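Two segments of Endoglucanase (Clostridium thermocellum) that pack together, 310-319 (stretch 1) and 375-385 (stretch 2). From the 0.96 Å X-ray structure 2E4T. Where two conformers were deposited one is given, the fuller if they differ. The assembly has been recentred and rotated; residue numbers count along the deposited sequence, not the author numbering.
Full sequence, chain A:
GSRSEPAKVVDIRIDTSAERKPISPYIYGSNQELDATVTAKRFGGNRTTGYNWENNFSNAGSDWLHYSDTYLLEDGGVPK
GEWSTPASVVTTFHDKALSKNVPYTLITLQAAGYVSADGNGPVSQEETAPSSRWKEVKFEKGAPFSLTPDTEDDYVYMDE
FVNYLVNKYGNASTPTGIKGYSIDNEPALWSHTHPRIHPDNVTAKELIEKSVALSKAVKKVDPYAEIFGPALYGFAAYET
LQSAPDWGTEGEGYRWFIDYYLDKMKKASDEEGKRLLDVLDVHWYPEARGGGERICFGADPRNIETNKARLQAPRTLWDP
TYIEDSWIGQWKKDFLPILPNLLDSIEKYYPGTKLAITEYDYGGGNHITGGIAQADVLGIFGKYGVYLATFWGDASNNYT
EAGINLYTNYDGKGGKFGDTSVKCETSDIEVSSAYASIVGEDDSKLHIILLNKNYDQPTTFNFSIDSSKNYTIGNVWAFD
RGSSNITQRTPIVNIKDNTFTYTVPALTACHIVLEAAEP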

# COMPACT_ATOMS: atom_id res chain seq x y z
N ARG A 310 -0.41 4.46 -19.17
CA ARG A 310 -0.83 4.50 -17.76
C ARG A 310 -2.16 3.78 -17.57
O ARG A 310 -2.38 3.07 -16.59
N LEU A 311 -3.10 4.00 -18.53
CA LEU A 311 -4.40 3.35 -18.44
C LEU A 311 -4.31 1.84 -18.49
O LEU A 311 -5.14 1.16 -17.86
N GLN A 312 -3.36 1.28 -19.26
CA GLN A 312 -3.24 -0.16 -19.39
C GLN A 312 -2.35 -0.79 -18.30
O GLN A 312 -2.48 -2.00 -18.04
N ALA A 313 -1.43 -0.00 -17.70
CA ALA A 313 -0.45 -0.56 -16.80
C ALA A 313 -1.03 -1.37 -15.63
O ALA A 313 -0.37 -2.33 -15.20
N PRO A 314 -2.20 -1.02 -15.08
CA PRO A 314 -2.73 -1.85 -13.99
C PRO A 314 -2.89 -3.34 -14.41
O PRO A 314 -2.90 -4.21 -13.53
N ARG A 315 -3.01 -3.62 -15.70
CA ARG A 315 -3.13 -5.00 -16.14
C ARG A 315 -1.91 -5.84 -15.80
O ARG A 315 -2.03 -7.07 -15.68
N THR A 316 -0.73 -5.23 -15.64
CA THR A 316 0.43 -6.04 -15.22
C THR A 316 0.21 -6.67 -13.84
O THR A 316 0.84 -7.66 -13.50
N LEU A 317 -0.70 -6.06 -13.04
CA LEU A 317 -1.00 -6.62 -11.74
C LEU A 317 -1.68 -8.01 -11.83
O LEU A 317 -1.49 -8.82 -10.92
N TRP A 318 -2.52 -8.24 -12.87
CA TRP A 318 -3.42 -9.38 -12.84
C TRP A 318 -3.54 -10.15 -14.16
O TRP A 318 -3.97 -11.32 -14.11
N ASP A 319 -3.30 -9.52 -15.31
CA ASP A 319 -3.77 -10.06 -16.59
C ASP A 319 -2.62 -10.79 -17.27
O ASP A 319 -1.63 -10.16 -17.70
N ALA A 375 -8.42 4.20 -9.88
CA ALA A 375 -9.65 3.45 -9.63
C ALA A 375 -9.50 2.01 -10.09
O ALA A 375 -10.06 1.07 -9.48
N ASP A 376 -8.78 1.79 -11.21
CA ASP A 376 -8.60 0.44 -11.73
C ASP A 376 -7.78 -0.38 -10.72
O ASP A 376 -8.15 -1.54 -10.36
N VAL A 377 -6.64 0.18 -10.26
CA VAL A 377 -5.78 -0.48 -9.28
C VAL A 377 -6.57 -0.85 -8.04
O VAL A 377 -6.41 -1.97 -7.49
N LEU A 378 -7.38 0.09 -7.51
CA LEU A 378 -8.14 -0.24 -6.29
C LEU A 378 -9.15 -1.39 -6.55
O LEU A 378 -9.39 -2.23 -5.67
N GLY A 379 -9.76 -1.39 -7.76
CA GLY A 379 -10.66 -2.49 -8.11
C GLY A 379 -9.90 -3.83 -8.12
O GLY A 379 -10.41 -4.86 -7.61
N ILE A 380 -8.70 -3.83 -8.71
CA ILE A 380 -7.86 -5.01 -8.78
C ILE A 380 -7.45 -5.47 -7.38
O ILE A 380 -7.51 -6.67 -7.06
N PHE A 381 -6.98 -4.55 -6.56
CA PHE A 381 -6.58 -4.91 -5.20
C PHE A 381 -7.73 -5.62 -4.49
O PHE A 381 -7.55 -6.62 -3.77
N GLY A 382 -8.94 -5.07 -4.65
CA GLY A 382 -10.09 -5.67 -3.95
C GLY A 382 -10.41 -7.04 -4.48
O GLY A 382 -10.49 -7.97 -3.64
N LYS A 383 -10.48 -7.16 -5.82
CA LYS A 383 -10.92 -8.38 -6.50
C LYS A 383 -9.94 -9.52 -6.27
O LYS A 383 -10.35 -10.68 -6.14
N TYR A 384 -8.62 -9.22 -6.27
CA TYR A 384 -7.60 -10.24 -6.22
C TYR A 384 -7.13 -10.50 -4.81
O TYR A 384 -6.26 -11.38 -4.63
N GLY A 385 -7.66 -9.83 -3.81
CA GLY A 385 -7.39 -10.22 -2.44
C GLY A 385 -6.25 -9.55 -1.75
O GLY A 385 -5.78 -10.08 -0.71

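The contact between the two stretches is mainly apolar, and no direct hydrogen bond crosses it. In the backbone register, Pro314 and Val377 have their CA atoms 5.8 Å apart, while the CA atoms of Trp318 and Ile380 stand at 7.4 Å. By the direction of the CA-to-CB bond, Pro314, Leu317 and Trp318 point toward the helix of stretch 2, and Asp376, Ile380 and Tyr384 point back; the spacing of these last three by four residues places them along one side of that helix.

Among the aliphatic contacts, Ile380 is central. With chi1 m and chi2 t, it meets three residues: its CD1 lies 3.6 Å from Pro314 CB and 3.5 Å from Trp318 CD1, and its CG2 lies 3.9 Å from Leu317 CB. Two different ends of the side chain are therefore in use. Val377, chi1 t, points sideways, yet its CG2 comes within 3.8 Å of Pro314 CG and 4.2 Å of Leu317 CD1. Leu317 adopts the m, t rotamer, and its CD1 also approaches Phe381 CE1 at 4.1 Å. The CA-to-CB bond of Phe381 (chi1 m) points away, but the end of its side chain comes nearer. The pucker of Pro314 is C-gamma exo.

The aromatic evidence concerns Trp318 and Tyr384. Trp318 has chi1 p and chi2 -89°, Tyr384 chi1 m and chi2 -84°. Trp318 CB sits 3.8 Å from the centroid of the Tyr384 ring and 19° off its normal, a CH-pi contact over the face. The five-membered ring of Trp318 lies nearly parallel to the tyrosine ring, at 17°, but the rings are slid apart and barely overlap, with centroids separated by 5.3 Å. Tyr384 OH is 3.2 Å from Trp318 CE3, an oblique approach to the indole.

Polar links across the contact run through water. Water 2 accepts from Trp318 NE1 at 2.9 Å and donates to Asp376 OD2, also at 2.9 Å. Water 1 donates to Leu311 O at 2.8 Å and, weakly, to Asp376 OD2 at 3.3 Å. Asp376, chi1 t, thus receives both waters on OD2, which also lies 3.3 Å from Pro314 CB; its OD1 is satisfied elsewhere in the structure.

Arg315 points away and serves stretch 1 itself. Its NE forms a salt bridge to Asp319 OD2 at 2.8 Å, NH2 hydrogen-bonds to Asp319 OD2 at 2.9 Å, and NH1 donates to Gln312 OE1 at 3.0 Å.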

# COMPACT_ATOMS: atom_id res chain seq x y z
CB ARG A 310 -0.90 5.96 -17.28
CG ARG A 310 -1.29 6.06 -15.81
CD ARG A 310 -1.27 7.49 -15.29
NE ARG A 310 0.02 8.11 -15.47
CZ ARG A 310 0.35 8.99 -16.43
NH1 ARG A 310 -0.61 9.52 -17.23
NH2 ARG A 310 1.63 9.36 -16.60
CB LEU A 311 -5.32 3.85 -19.56
CG LEU A 311 -5.75 5.31 -19.45
CD1 LEU A 311 -6.44 5.74 -20.76
CD2 LEU A 311 -6.66 5.54 -18.25
CB GLN A 312 -2.70 -0.55 -20.77
CG GLN A 312 -3.57 -0.04 -21.91
CD GLN A 312 -5.02 -0.50 -21.82
OE1 GLN A 312 -5.35 -1.59 -21.35
NE2 GLN A 312 -5.93 0.36 -22.27
CB ALA A 313 0.45 0.56 -16.27
CB PRO A 314 -4.07 -1.20 -13.64
CG PRO A 314 -3.83 0.26 -14.00
CD PRO A 314 -3.04 0.19 -15.29
CB ARG A 315 -3.49 -5.03 -17.63
CG ARG A 315 -4.88 -4.54 -17.89
CD ARG A 315 -5.15 -4.26 -19.37
NE ARG A 315 -5.01 -5.52 -20.13
CZ ARG A 315 -4.90 -5.54 -21.46
NH1 ARG A 315 -4.92 -4.40 -22.19
NH2 ARG A 315 -4.74 -6.73 -22.06
CB THR A 316 1.69 -5.15 -15.23
OG1 THR A 316 1.83 -4.71 -16.58
CG2 THR A 316 2.91 -5.86 -14.72
CB LEU A 317 -1.90 -5.69 -10.93
CG LEU A 317 -1.27 -4.34 -10.59
CD1 LEU A 317 -2.32 -3.40 -9.97
CD2 LEU A 317 -0.09 -4.50 -9.62
CB TRP A 318 -4.85 -8.96 -12.39
CG TRP A 318 -5.52 -8.07 -13.38
CD1 TRP A 318 -5.47 -6.69 -13.45
CD2 TRP A 318 -6.36 -8.47 -14.49
NE1 TRP A 318 -6.21 -6.23 -14.52
CE2 TRP A 318 -6.73 -7.31 -15.18
CE3 TRP A 318 -6.79 -9.73 -14.97
CZ2 TRP A 318 -7.55 -7.34 -16.31
CZ3 TRP A 318 -7.57 -9.75 -16.12
CH2 TRP A 318 -7.94 -8.57 -16.78
CB ASP A 319 -4.19 -8.87 -17.46
CG ASP A 319 -4.59 -9.21 -18.86
OD1 ASP A 319 -4.66 -10.43 -19.23
OD2 ASP A 319 -4.82 -8.26 -19.63
CB ALA A 375 -10.83 4.15 -10.32
CB ASP A 376 -7.89 0.53 -13.08
CG ASP A 376 -8.11 -0.67 -13.98
OD1 ASP A 376 -9.18 -1.32 -13.87
OD2 ASP A 376 -7.16 -0.98 -14.77
CB VAL A 377 -4.57 0.45 -8.98
CG1 VAL A 377 -3.79 -0.01 -7.77
CG2 VAL A 377 -3.70 0.53 -10.21
CB LEU A 378 -8.85 0.99 -5.77
CG LEU A 378 -7.91 2.07 -5.28
CD1 LEU A 378 -8.75 3.33 -4.95
CD2 LEU A 378 -7.08 1.62 -4.08
CB ILE A 380 -6.62 -4.69 -9.67
CG1 ILE A 380 -7.07 -4.50 -11.12
CG2 ILE A 380 -5.55 -5.76 -9.53
CD1 ILE A 380 -6.10 -3.65 -11.93
CB PHE A 381 -6.15 -3.70 -4.40
CG PHE A 381 -4.82 -3.07 -4.79
CD1 PHE A 381 -3.91 -3.71 -5.62
CD2 PHE A 381 -4.47 -1.86 -4.25
CE1 PHE A 381 -2.66 -3.12 -5.94
CE2 PHE A 381 -3.22 -1.26 -4.57
CZ PHE A 381 -2.34 -1.90 -5.37
CB LYS A 383 -11.05 -8.08 -7.99
CG LYS A 383 -11.46 -9.24 -8.88
CD LYS A 383 -11.72 -8.75 -10.32
CE LYS A 383 -12.06 -9.89 -11.26
NZ LYS A 383 -12.36 -9.36 -12.59
CB TYR A 384 -6.51 -9.98 -7.29
CG TYR A 384 -7.02 -10.08 -8.74
CD1 TYR A 384 -7.10 -11.30 -9.36
CD2 TYR A 384 -7.52 -9.01 -9.39
CE1 TYR A 384 -7.63 -11.41 -10.65
CE2 TYR A 384 -8.06 -9.09 -10.68
CZ TYR A 384 -8.16 -10.32 -11.29
OH TYR A 384 -8.75 -10.38 -12.53
O HOH W 1 -6.84 2.13 -15.84
O HOH W 2 -7.30 -3.75 -15.43